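PDB 5ANZ: soluble lytic transglycosylase B3 from Pseudomonas aeruginosa, which probably cleaves the glycan strands of peptidoglycan as a lytic transglycosylase in bacterial cell-wall turnover, and binds a calcium ion. Local coordinates for residues L305-H309 / P404-Y408; P95-L100 / W353-D357; V76-V82 / R158-L163; M151-I157 / A191-S197. All coordinates share one frame; numbering follows the deposited sequence. Where two conformers were deposited one is given.

Contact 1: L305-H309 / P404-Y408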
loop_
_atom_site.group_PDB
_atom_site.type_symbol
_atom_site.label_atom_id
_atom_site.label_comp_id
_atom_site.label_asym_id
_atom_site.label_seq_id
_atom_site.Cartn_x
_atom_site.Cartn_y
_atom_site.Cartn_z
ATOM N N LEU A 305 -10.687 12.285 2.010
ATOM C CA LEU A 305 -11.039 13.080 0.831
ATOM C C LEU A 305 -9.939 12.985 -0.227
ATOM O O LEU A 305 -9.085 13.869 -0.300
ATOM C CB LEU A 305 -11.238 14.554 1.194
ATOM C CG LEU A 305 -12.444 15.020 2.003
ATOM C CD1 LEU A 305 -12.265 16.477 2.406
ATOM C CD2 LEU A 305 -13.709 14.853 1.182
ATOM N N PRO A 306 -9.963 11.932 -1.053
ATOM C CA PRO A 306 -8.820 11.670 -1.939
ATOM C C PRO A 306 -8.541 12.784 -2.963
ATOM O O PRO A 306 -7.405 12.891 -3.431
ATOM C CB PRO A 306 -9.204 10.363 -2.648
ATOM C CG PRO A 306 -10.668 10.191 -2.429
ATOM C CD PRO A 306 -11.018 10.911 -1.163
ATOM N N ALA A 307 -9.539 13.605 -3.291
ATOM C CA ALA A 307 -9.315 14.728 -4.204
ATOM C C ALA A 307 -9.847 16.047 -3.654
ATOM O O ALA A 307 -10.307 16.901 -4.414
ATOM C CB ALA A 307 -9.946 14.432 -5.557
ATOM N N GLY A 308 -9.782 16.228 -2.338
ATOM C CA GLY A 308 -10.178 17.487 -1.734
ATOM C C GLY A 308 -11.685 17.675 -1.630
ATOM O O GLY A 308 -12.450 16.741 -1.923
ATOM N N HIS A 309 -12.100 18.881 -1.233
ATOM C CA HIS A 309 -13.500 19.136 -0.890
ATOM C C HIS A 309 -14.470 19.024 -2.064
ATOM O O HIS A 309 -15.666 18.838 -1.852
ATOM C CB HIS A 309 -13.656 20.511 -0.230
ATOM C CG HIS A 309 -13.644 21.670 -1.179
ATOM N ND1 HIS A 309 -12.476 22.217 -1.667
ATOM C CD2 HIS A 309 -14.652 22.419 -1.686
ATOM C CE1 HIS A 309 -12.767 23.240 -2.453
ATOM N NE2 HIS A 309 -14.079 23.390 -2.476
ATOM N N PRO A 404 -11.878 26.605 1.367
ATOM C CA PRO A 404 -12.103 25.452 2.242
ATOM C C PRO A 404 -10.772 24.819 2.636
ATOM O O PRO A 404 -9.903 24.636 1.780
ATOM C CB PRO A 404 -12.944 24.510 1.374
ATOM C CG PRO A 404 -13.596 25.407 0.369
ATOM C CD PRO A 404 -12.565 26.460 0.075
ATOM N N ALA A 405 -10.611 24.501 3.916
ATOM C CA ALA A 405 -9.327 24.021 4.420
ATOM C C ALA A 405 -9.220 22.499 4.378
ATOM O O ALA A 405 -9.200 21.844 5.422
ATOM C CB ALA A 405 -9.110 24.529 5.846
ATOM N N ASP A 406 -9.146 21.929 3.177
ATOM C CA ASP A 406 -9.131 20.473 3.055
ATOM C C ASP A 406 -7.713 19.887 3.071
ATOM O O ASP A 406 -7.540 18.666 3.091
ATOM C CB ASP A 406 -9.878 20.025 1.787
ATOM C CG ASP A 406 -9.296 20.615 0.502
ATOM O OD1 ASP A 406 -8.170 21.164 0.528
ATOM O OD2 ASP A 406 -9.973 20.509 -0.552
ATOM N N GLY A 407 -6.704 20.750 3.066
ATOM C CA GLY A 407 -5.328 20.285 3.091
ATOM C C GLY A 407 -4.876 19.636 1.800
ATOM O O GLY A 407 -3.803 19.040 1.740
ATOM N N TYR A 408 -5.694 19.755 0.762
ATOM C CA TYR A 408 -5.374 19.170 -0.536
ATOM C C TYR A 408 -4.848 20.246 -1.484
ATOM O O TYR A 408 -5.601 21.118 -1.917
ATOM C CB TYR A 408 -6.612 18.484 -1.123
ATOM C CG TYR A 408 -6.356 17.769 -2.426
ATOM C CD1 TYR A 408 -5.734 16.527 -2.446
ATOM C CD2 TYR A 408 -6.746 18.332 -3.635
ATOM C CE1 TYR A 408 -5.499 15.869 -3.635
ATOM C CE2 TYR A 408 -6.515 17.682 -4.830
ATOM C CZ TYR A 408 -5.892 16.449 -4.824
ATOM O OH TYR A 408 -5.656 15.793 -6.006
#
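H309 and D406 meet in a histidine–carboxylate pair where a loop of the lysozyme-like transglycosylase region, between strands 300-304 and 313-316, touches a loop of the putative peptidoglycan-binding region; an Asx turn shapes the second loop. One oxygen, D406 OD2, takes both bonds from H309. The backbone H309 N approaches the anti lone pair of D406 OD2 at 2.8 Å, while H309 ND1 comes from above the carboxylate plane at 3.2 Å from the same OD2. That oxygen lies in the plane of the imidazole, yet ring and carboxylate are turned 48° apart. With chi1 of 78°, H309 CG sits between its own N and carbonyl carbon, which folds the ring back so that ND1 and the backbone N converge on one acceptor. P404 covers one face of the imidazole, its CG 3.6 Å from the H309 ring centroid in a CH-pi contact. The other carboxylate oxygen, D406 OD1, closes the Asx turn by accepting from Y408 N and also receives Q398 NE2, so both oxygens are engaged. Y408 lays its ring over the A307-G308 backbone, with A307 CA 4.0 Å from the centroid, and its OH bonds to D357. G308 passes close, its CA 3.3 Å from D406 OD2 and 3.8 Å from Y408 CB.

Contact 2: P95-L100 / W353-D357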
loop_
_atom_site.group_PDB
_atom_site.type_symbol
_atom_site.label_atom_id
_atom_site.label_comp_id
_atom_site.label_asym_id
_atom_site.label_seq_id
_atom_site.Cartn_x
_atom_site.Cartn_y
_atom_site.Cartn_z
ATOM N N PRO A 95 -3.546 11.451 -11.241
ATOM C CA PRO A 95 -4.560 11.783 -10.234
ATOM C C PRO A 95 -5.191 10.508 -9.677
ATOM O O PRO A 95 -5.133 9.457 -10.341
ATOM C CB PRO A 95 -5.574 12.630 -11.011
ATOM C CG PRO A 95 -5.371 12.254 -12.442
ATOM C CD PRO A 95 -3.909 11.933 -12.583
ATOM N N VAL A 96 -5.759 10.586 -8.476
ATOM C CA VAL A 96 -6.277 9.397 -7.814
ATOM C C VAL A 96 -7.337 8.713 -8.663
ATOM O O VAL A 96 -7.380 7.491 -8.728
ATOM C CB VAL A 96 -6.872 9.714 -6.426
ATOM C CG1 VAL A 96 -7.544 8.470 -5.841
ATOM C CG2 VAL A 96 -5.791 10.221 -5.492
ATOM N N TRP A 97 -8.182 9.500 -9.326
ATOM C CA TRP A 97 -9.292 8.903 -10.065
ATOM C C TRP A 97 -8.758 8.018 -11.197
ATOM O O TRP A 97 -9.384 7.015 -11.544
ATOM C CB TRP A 97 -10.245 9.980 -10.603
ATOM C CG TRP A 97 -9.778 10.710 -11.821
ATOM C CD1 TRP A 97 -9.204 11.945 -11.867
ATOM C CD2 TRP A 97 -9.875 10.260 -13.178
ATOM N NE1 TRP A 97 -8.925 12.289 -13.168
ATOM C CE2 TRP A 97 -9.327 11.271 -13.992
ATOM C CE3 TRP A 97 -10.367 9.099 -13.781
ATOM C CZ2 TRP A 97 -9.255 11.155 -15.373
ATOM C CZ3 TRP A 97 -10.293 8.985 -15.158
ATOM C CH2 TRP A 97 -9.742 10.009 -15.938
ATOM N N LYS A 98 -7.597 8.370 -11.753
ATOM C CA LYS A 98 -7.010 7.559 -12.825
ATOM C C LYS A 98 -6.356 6.314 -12.247
ATOM O O LYS A 98 -6.453 5.227 -12.822
ATOM C CB LYS A 98 -6.001 8.364 -13.655
ATOM C CG LYS A 98 -6.650 9.066 -14.853
ATOM C CD LYS A 98 -5.677 9.952 -15.623
ATOM C CE LYS A 98 -6.359 10.597 -16.833
ATOM N NZ LYS A 98 -5.489 11.591 -17.534
ATOM N N TYR A 99 -5.703 6.466 -11.100
ATOM C CA TYR A 99 -5.186 5.300 -10.396
ATOM C C TYR A 99 -6.292 4.291 -10.113
ATOM O O TYR A 99 -6.151 3.095 -10.389
ATOM C CB TYR A 99 -4.527 5.718 -9.092
ATOM C CG TYR A 99 -4.074 4.553 -8.245
ATOM C CD1 TYR A 99 -2.915 3.854 -8.554
ATOM C CD2 TYR A 99 -4.799 4.154 -7.125
ATOM C CE1 TYR A 99 -2.491 2.793 -7.776
ATOM C CE2 TYR A 99 -4.378 3.094 -6.337
ATOM C CZ TYR A 99 -3.226 2.421 -6.667
ATOM O OH TYR A 99 -2.805 1.359 -5.896
ATOM N N LEU A 100 -7.402 4.785 -9.573
ATOM C CA LEU A 100 -8.526 3.928 -9.235
ATOM C C LEU A 100 -9.155 3.319 -10.480
ATOM O O LEU A 100 -9.607 2.175 -10.449
ATOM C CB LEU A 100 -9.589 4.708 -8.451
ATOM C CG LEU A 100 -9.200 5.038 -7.013
ATOM C CD1 LEU A 100 -10.225 5.976 -6.378
ATOM C CD2 LEU A 100 -9.072 3.743 -6.218
ATOM N N TRP A 353 -15.629 13.140 -9.561
ATOM C CA TRP A 353 -14.256 13.596 -9.406
ATOM C C TRP A 353 -14.081 14.974 -10.044
ATOM O O TRP A 353 -14.653 15.250 -11.101
ATOM C CB TRP A 353 -13.274 12.611 -10.039
ATOM C CG TRP A 353 -13.233 11.285 -9.358
ATOM C CD1 TRP A 353 -13.859 10.139 -9.752
ATOM C CD2 TRP A 353 -12.532 10.968 -8.154
ATOM N NE1 TRP A 353 -13.584 9.124 -8.871
ATOM C CE2 TRP A 353 -12.771 9.605 -7.879
ATOM C CE3 TRP A 353 -11.717 11.701 -7.286
ATOM C CZ2 TRP A 353 -12.231 8.962 -6.763
ATOM C CZ3 TRP A 353 -11.182 11.064 -6.177
ATOM C CH2 TRP A 353 -11.441 9.706 -5.927
ATOM N N PRO A 354 -13.281 15.838 -9.408
ATOM C CA PRO A 354 -13.019 17.157 -9.992
ATOM C C PRO A 354 -12.340 17.047 -11.359
ATOM O O PRO A 354 -11.368 16.306 -11.499
ATOM C CB PRO A 354 -12.084 17.814 -8.971
ATOM C CG PRO A 354 -12.322 17.072 -7.694
ATOM C CD PRO A 354 -12.607 15.665 -8.110
ATOM N N LEU A 355 -12.849 17.772 -12.350
ATOM C CA LEU A 355 -12.267 17.748 -13.690
ATOM C C LEU A 355 -10.850 18.295 -13.692
ATOM O O LEU A 355 -9.992 17.817 -14.433
ATOM C CB LEU A 355 -13.122 18.553 -14.668
ATOM C CG LEU A 355 -14.564 18.085 -14.853
ATOM C CD1 LEU A 355 -15.117 18.619 -16.165
ATOM C CD2 LEU A 355 -14.650 16.568 -14.795
ATOM N N GLU A 356 -10.615 19.290 -12.843
ATOM C CA GLU A 356 -9.350 20.017 -12.811
ATOM C C GLU A 356 -8.283 19.345 -11.964
ATOM O O GLU A 356 -7.318 19.987 -11.550
ATOM C CB GLU A 356 -9.574 21.427 -12.275
ATOM C CG GLU A 356 -10.519 22.268 -13.088
ATOM C CD GLU A 356 -10.822 23.585 -12.402
ATOM O OE1 GLU A 356 -11.535 23.559 -11.374
ATOM O OE2 GLU A 356 -10.341 24.631 -12.879
ATOM N N ASP A 357 -8.452 18.061 -11.694
ATOM C CA ASP A 357 -7.493 17.366 -10.854
ATOM C C ASP A 357 -6.230 17.021 -11.642
ATOM O O ASP A 357 -6.064 15.904 -12.128
ATOM C CB ASP A 357 -8.112 16.105 -10.248
ATOM C CG ASP A 357 -7.393 15.655 -8.989
ATOM O OD1 ASP A 357 -6.847 16.521 -8.271
ATOM O OD2 ASP A 357 -7.373 14.436 -8.720
#
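W97 presses its CB onto the indole face of W353, and this is the tight part of the contact between helix 96-103 of the transglycosylase region and the loop that joins helices 330-343 and 362-374. W97 CB stands 3.5 Å from the centroid of the five-membered ring of W353, 11° from the ring normal, a CH-pi contact made by the methylene and not by the second indole. The two indoles themselves meet obliquely, the centroids of their five-membered rings 5.6 Å apart and the planes at 38°. W97 has CG between its backbone N and carbonyl carbon (chi1 77°), which turns the ring aside and leaves CB to face W353. Farther along, at the six-membered ring of W353, L100 CD1 approaches CZ2 to 3.6 Å and V96 CG1 approaches CH2 to 4.1 Å; both side chains cross the indole at about a right angle. The first turns of helix 96-103 thus present V96, W97 and L100 to a single tryptophan.

The other end is looser, with no hydrogen bond across it. P95, at the N-cap position of the helix, sets CB 3.4 Å from D357 OD2, but D357, though buried, is poorly ordered, and its OD1 turns to Y408 OH. The solvent side is the type I turn from P354 to D357, where L355 and E356 are exposed.

The 353-357 loop packs against the start of helix 96-103. W353 also touches P306, A307 and P312, while L100 and Y99 continue the helix surface onto helix 330-343.

Contact 3: V76-V82 / R158-L163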
loop_
_atom_site.group_PDB
_atom_site.type_symbol
_atom_site.label_atom_id
_atom_site.label_comp_id
_atom_site.label_asym_id
_atom_site.label_seq_id
_atom_site.Cartn_x
_atom_site.Cartn_y
_atom_site.Cartn_z
ATOM N N VAL A 76 25.379 -14.277 -9.915
ATOM C CA VAL A 76 24.787 -12.993 -9.555
ATOM C C VAL A 76 25.753 -11.810 -9.698
ATOM O O VAL A 76 26.899 -11.852 -9.235
ATOM C CB VAL A 76 24.246 -13.022 -8.117
ATOM C CG1 VAL A 76 23.812 -11.637 -7.689
ATOM C CG2 VAL A 76 23.107 -14.025 -8.018
ATOM N N GLN A 77 25.268 -10.764 -10.361
ATOM C CA GLN A 77 25.991 -9.511 -10.540
ATOM C C GLN A 77 25.006 -8.381 -10.242
ATOM O O GLN A 77 23.806 -8.624 -10.169
ATOM C CB GLN A 77 26.541 -9.380 -11.964
ATOM C CG GLN A 77 27.723 -10.285 -12.290
ATOM C CD GLN A 77 28.985 -9.873 -11.560
ATOM O OE1 GLN A 77 29.471 -10.590 -10.687
ATOM N NE2 GLN A 77 29.529 -8.714 -11.921
ATOM N N PRO A 78 25.498 -7.141 -10.083
ATOM C CA PRO A 78 24.510 -6.075 -9.859
ATOM C C PRO A 78 23.529 -5.925 -11.021
ATOM O O PRO A 78 23.868 -6.219 -12.168
ATOM C CB PRO A 78 25.380 -4.822 -9.708
ATOM C CG PRO A 78 26.687 -5.348 -9.205
ATOM C CD PRO A 78 26.881 -6.648 -9.931
ATOM N N ASP A 79 22.316 -5.483 -10.707
ATOM C CA ASP A 79 21.283 -5.249 -11.711
ATOM C C ASP A 79 21.015 -3.742 -11.859
ATOM O O ASP A 79 20.409 -3.132 -10.979
ATOM C CB ASP A 79 19.996 -5.974 -11.328
ATOM C CG ASP A 79 18.943 -5.879 -12.402
ATOM O OD1 ASP A 79 19.153 -5.090 -13.362
ATOM O OD2 ASP A 79 17.922 -6.594 -12.299
ATOM N N PRO A 80 21.449 -3.141 -12.978
ATOM C CA PRO A 80 21.298 -1.686 -13.136
ATOM C C PRO A 80 19.840 -1.243 -13.125
ATOM O O PRO A 80 19.553 -0.100 -12.759
ATOM C CB PRO A 80 21.942 -1.410 -14.500
ATOM C CG PRO A 80 22.880 -2.546 -14.713
ATOM C CD PRO A 80 22.204 -3.739 -14.092
ATOM N N ALA A 81 18.937 -2.139 -13.512
ATOM C CA ALA A 81 17.510 -1.854 -13.499
ATOM C C ALA A 81 17.034 -1.626 -12.070
ATOM O O ALA A 81 16.188 -0.771 -11.810
ATOM C CB ALA A 81 16.729 -2.994 -14.150
ATOM N N VAL A 82 17.592 -2.395 -11.141
ATOM C CA VAL A 82 17.245 -2.258 -9.739
ATOM C C VAL A 82 17.801 -0.932 -9.195
ATOM O O VAL A 82 17.127 -0.214 -8.447
ATOM C CB VAL A 82 17.770 -3.480 -8.942
ATOM C CG1 VAL A 82 17.637 -3.258 -7.456
ATOM C CG2 VAL A 82 17.013 -4.719 -9.361
ATOM N N ARG A 158 19.462 -11.355 -6.279
ATOM C CA ARG A 158 20.171 -10.395 -7.115
ATOM C C ARG A 158 19.721 -8.969 -6.818
ATOM O O ARG A 158 20.540 -8.059 -6.681
ATOM C CB ARG A 158 19.957 -10.695 -8.595
ATOM C CG ARG A 158 20.830 -9.808 -9.472
ATOM C CD ARG A 158 20.623 -10.088 -10.958
ATOM N NE ARG A 158 21.539 -9.284 -11.763
ATOM C CZ ARG A 158 21.556 -9.275 -13.090
ATOM N NH1 ARG A 158 20.700 -10.035 -13.771
ATOM N NH2 ARG A 158 22.421 -8.501 -13.740
ATOM N N SER A 159 18.416 -8.773 -6.703
ATOM C CA SER A 159 17.897 -7.426 -6.492
ATOM C C SER A 159 18.331 -6.866 -5.140
ATOM O O SER A 159 18.811 -5.727 -5.060
ATOM C CB SER A 159 16.372 -7.415 -6.602
ATOM O OG SER A 159 15.978 -7.827 -7.902
ATOM N N LEU A 160 18.193 -7.661 -4.081
ATOM C CA LEU A 160 18.580 -7.175 -2.754
ATOM C C LEU A 160 20.095 -7.016 -2.597
ATOM O O LEU A 160 20.549 -6.106 -1.896
ATOM C CB LEU A 160 18.032 -8.088 -1.661
ATOM C CG LEU A 160 16.500 -8.032 -1.516
ATOM C CD1 LEU A 160 16.014 -9.089 -0.530
ATOM C CD2 LEU A 160 16.041 -6.641 -1.097
ATOM N N ALA A 161 20.883 -7.882 -3.238
ATOM C CA ALA A 161 22.337 -7.715 -3.222
ATOM C C ALA A 161 22.742 -6.437 -3.934
ATOM O O ALA A 161 23.657 -5.727 -3.495
ATOM C CB ALA A 161 23.022 -8.930 -3.872
ATOM N N THR A 162 22.060 -6.140 -5.037
ATOM C CA THR A 162 22.315 -4.911 -5.769
ATOM C C THR A 162 22.089 -3.704 -4.856
ATOM O O THR A 162 22.957 -2.845 -4.735
ATOM C CB THR A 162 21.421 -4.795 -7.016
ATOM O OG1 THR A 162 21.768 -5.844 -7.937
ATOM C CG2 THR A 162 21.635 -3.444 -7.689
ATOM N N LEU A 163 20.931 -3.663 -4.197
ATOM C CA LEU A 163 20.619 -2.547 -3.290
ATOM C C LEU A 163 21.569 -2.484 -2.092
ATOM O O LEU A 163 21.935 -1.400 -1.640
ATOM C CB LEU A 163 19.177 -2.662 -2.802
ATOM C CG LEU A 163 18.111 -2.548 -3.887
ATOM C CD1 LEU A 163 16.745 -2.795 -3.285
ATOM C CD2 LEU A 163 18.154 -1.171 -4.531
HETATM O O HOH W 1 17.698 -8.359 -10.224
#
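The 76-79 chain runs as an extended loop past helix 156-166, P78 CA coming within 4.8 Å of T162 CA, before it turns into helix 80-87, all within the transglycosylase region. R158 holds this loop by its backbone carbonyls. Its chain is extended from CG to NE, with CG anti to the backbone N (chi1 -173°), and carries the guanidinium alongside the loop. R158 NE donates to Q77 O at 2.8 Å and NH2 to P78 O at 3.1 Å; both donors lie above the planes of the carbonyls they meet. D79 CB rests over one guanidinium face, 3.7 Å from R158 NE. The D79 carboxylate stays beyond salt-bridge distance; no N-H points at it, and any attraction is probably long-range. Instead, D79 OD1 caps helix 80-87 by accepting from A81 N, and OD2 takes a bond from a water that also joins S159 OG. T162 OG1 relays the next bond: it accepts from D79 N at 2.8 Å and donates to R158 O, a carbonyl that T162 N reaches from the opposite face. Apolar contacts lie at the two ends: V82 CG1 meets L163 CD2 at 3.6 Å, and V76 slides past R158, CG1 3.9 Å from its CG. Helix 48-61 touches Q77, P78 and A161, helix 170-186 backs L160 and L163, and K154 of strand 154-155 packs against D79, V82 and S159.

Contact 4: M151-I157 / A191-S197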
loop_
_atom_site.group_PDB
_atom_site.type_symbol
_atom_site.label_atom_id
_atom_site.label_comp_id
_atom_site.label_asym_id
_atom_site.label_seq_id
_atom_site.Cartn_x
_atom_site.Cartn_y
_atom_site.Cartn_z
ATOM N N MET A 151 4.374 -10.949 -10.637
ATOM C CA MET A 151 5.138 -11.029 -9.406
ATOM C C MET A 151 6.476 -10.297 -9.524
ATOM O O MET A 151 7.211 -10.128 -8.551
ATOM C CB MET A 151 5.363 -12.497 -9.051
ATOM C CG MET A 151 4.081 -13.277 -8.863
ATOM S SD MET A 151 4.406 -14.970 -8.348
ATOM C CE MET A 151 4.391 -15.843 -9.911
ATOM N N GLY A 152 6.774 -9.851 -10.733
ATOM C CA GLY A 152 8.104 -9.413 -11.068
ATOM C C GLY A 152 8.797 -10.579 -11.742
ATOM O O GLY A 152 8.326 -11.721 -11.707
ATOM N N ASN A 153 9.894 -10.258 -12.401
ATOM C CA ASN A 153 10.726 -11.241 -13.053
ATOM C C ASN A 153 12.150 -10.922 -12.685
ATOM O O ASN A 153 13.039 -10.930 -13.532
ATOM C CB ASN A 153 10.525 -11.222 -14.569
ATOM C CG ASN A 153 10.865 -9.875 -15.185
ATOM O OD1 ASN A 153 10.650 -8.828 -14.573
ATOM N ND2 ASN A 153 11.400 -9.897 -16.399
ATOM N N LYS A 154 12.351 -10.591 -11.412
ATOM C CA LYS A 154 13.687 -10.378 -10.910
ATOM C C LYS A 154 13.996 -11.331 -9.780
ATOM O O LYS A 154 13.168 -11.566 -8.904
ATOM C CB LYS A 154 13.845 -8.918 -10.464
ATOM C CG LYS A 154 13.763 -7.933 -11.621
ATOM C CD LYS A 154 14.084 -6.512 -11.160
ATOM C CE LYS A 154 14.213 -5.554 -12.342
ATOM N NZ LYS A 154 12.949 -5.441 -13.110
ATOM N N ASN A 155 15.204 -11.880 -9.799
ATOM C CA ASN A 155 15.660 -12.735 -8.732
ATOM C C ASN A 155 15.882 -11.924 -7.463
ATOM O O ASN A 155 16.624 -10.925 -7.474
ATOM C CB ASN A 155 16.948 -13.448 -9.125
ATOM C CG ASN A 155 17.384 -14.427 -8.061
ATOM O OD1 ASN A 155 18.071 -14.054 -7.111
ATOM N ND2 ASN A 155 16.932 -15.682 -8.183
ATOM N N VAL A 156 15.226 -12.347 -6.383
ATOM C CA VAL A 156 15.218 -11.581 -5.132
ATOM C C VAL A 156 16.623 -11.421 -4.576
ATOM O O VAL A 156 16.967 -10.346 -4.061
ATOM C CB VAL A 156 14.315 -12.267 -4.093
ATOM C CG1 VAL A 156 14.505 -11.667 -2.697
ATOM C CG2 VAL A 156 12.853 -12.143 -4.549
ATOM N N ILE A 157 17.446 -12.469 -4.696
ATOM C CA ILE A 157 18.818 -12.364 -4.169
ATOM C C ILE A 157 19.609 -11.328 -4.963
ATOM O O ILE A 157 20.321 -10.493 -4.397
ATOM C CB ILE A 157 19.552 -13.707 -4.192
ATOM C CG1 ILE A 157 18.784 -14.738 -3.363
ATOM C CG2 ILE A 157 20.999 -13.526 -3.699
ATOM C CD1 ILE A 157 18.628 -14.401 -1.885
ATOM N N ALA A 191 16.320 -21.372 -5.127
ATOM C CA ALA A 191 16.898 -20.078 -5.463
ATOM C C ALA A 191 16.511 -19.607 -6.868
ATOM O O ALA A 191 16.181 -18.430 -7.070
ATOM C CB ALA A 191 18.410 -20.148 -5.321
ATOM N N SER A 192 16.510 -20.528 -7.830
ATOM C CA SER A 192 16.148 -20.161 -9.193
ATOM C C SER A 192 14.748 -19.565 -9.318
ATOM O O SER A 192 14.496 -18.811 -10.256
ATOM C CB SER A 192 16.237 -21.371 -10.121
ATOM O OG SER A 192 17.580 -21.794 -10.261
ATOM N N PHE A 193 13.841 -19.924 -8.408
ATOM C CA PHE A 193 12.449 -19.466 -8.523
ATOM C C PHE A 193 12.072 -18.430 -7.460
ATOM O O PHE A 193 10.895 -18.115 -7.286
ATOM C CB PHE A 193 11.490 -20.668 -8.450
ATOM C CG PHE A 193 11.760 -21.700 -9.514
ATOM C CD1 PHE A 193 11.831 -21.338 -10.851
ATOM C CD2 PHE A 193 11.965 -23.028 -9.172
ATOM C CE1 PHE A 193 12.089 -22.286 -11.827
ATOM C CE2 PHE A 193 12.224 -23.968 -10.150
ATOM C CZ PHE A 193 12.294 -23.599 -11.471
ATOM N N MET A 194 13.062 -17.897 -6.750
ATOM C CA MET A 194 12.761 -16.857 -5.745
ATOM C C MET A 194 12.645 -15.510 -6.430
ATOM O O MET A 194 13.605 -14.722 -6.494
ATOM C CB MET A 194 13.826 -16.807 -4.652
ATOM C CG MET A 194 13.380 -15.934 -3.504
ATOM S SD MET A 194 14.702 -15.812 -2.283
ATOM C CE MET A 194 13.794 -16.195 -0.820
ATOM N N ILE A 195 11.450 -15.270 -6.965
ATOM C CA ILE A 195 11.200 -14.148 -7.843
ATOM C C ILE A 195 10.419 -13.064 -7.109
ATOM O O ILE A 195 9.651 -13.344 -6.187
ATOM C CB ILE A 195 10.413 -14.583 -9.099
ATOM C CG1 ILE A 195 11.195 -15.635 -9.876
ATOM C CG2 ILE A 195 10.118 -13.387 -9.979
ATOM C CD1 ILE A 195 12.567 -15.200 -10.188
ATOM N N GLY A 196 10.629 -11.826 -7.524
ATOM C CA GLY A 196 9.889 -10.712 -6.949
ATOM C C GLY A 196 10.222 -9.394 -7.637
ATOM O O GLY A 196 10.805 -9.359 -8.739
ATOM N N SER A 197 9.847 -8.297 -6.991
ATOM C CA SER A 197 10.070 -6.961 -7.542
ATOM C C SER A 197 11.482 -6.441 -7.282
ATOM O O SER A 197 12.248 -7.051 -6.531
ATOM C CB SER A 197 9.057 -5.982 -6.931
ATOM O OG SER A 197 9.536 -5.584 -5.648
HETATM O O HOH W 2 13.731 -9.302 -6.991
HETATM O O HOH W 3 15.808 -16.446 -10.766
#
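A two-stranded antiparallel sheet of the transglycosylase region pairs strands 154-155 and 195-196, the first strand running directly into helix 156-166. K154 and G196 form the hydrogen-bonded pair: G196 N donates to K154 O at 2.9 Å, and K154 N returns a weak bond to G196 O. N155 and I195 follow as the non-hydrogen-bonded pair. At the helix start V156 N donates to M194 O at 2.9 Å; M194 is the centre of an inverse gamma turn. V156 leans over this turn, CB 3.8 Å from M194 CG, and I157 CD1 reaches M194 SD at 4.2 Å. N155 is the helix N-cap; its CG, anti to the backbone N (chi1 -176°), turns the amide back so that OD1 meets I157 N weakly and R158 N. The other amide end, N155 ND2, donates weakly to A191 O and, at 2.9 Å, to a water that in turn donates to S192 O. M151 O receives a CA-H contact from G196 CA at 3.2 Å and a bond from Q206 NE2. S197 lies about 7 Å, side chain to side chain, from I208, which binds N-acetylglucosamine in another structure of this protein. Segment 191-197 thus receives V156 N at the helix start as well as pairing with K154, and the N155 amide divides its ends: oxygen to helix N-H groups, nitrogen weakly to A191 O and, through a water, to S192 O.

Overall arrangement
The four contacts form two groups far apart in the fold. Contacts 3 and 4 lie 11 Å apart between centres, share helix 156-166 and touch through K154. Contacts 1 and 2, with centres 13 Å apart, also touch, the 353-357 loop of contact 2 lying against both segments of contact 1. Centres of the two groups are about 33 to 40 Å apart. Along the chain contact 4 is nested inside the loop closed by contact 2, whose segments alternate with those of contacts 1 and 3. Contact 1 ties the putative peptidoglycan-binding region to the transglycosylase region, whereas contacts 3 and 4 lie wholly within the latter.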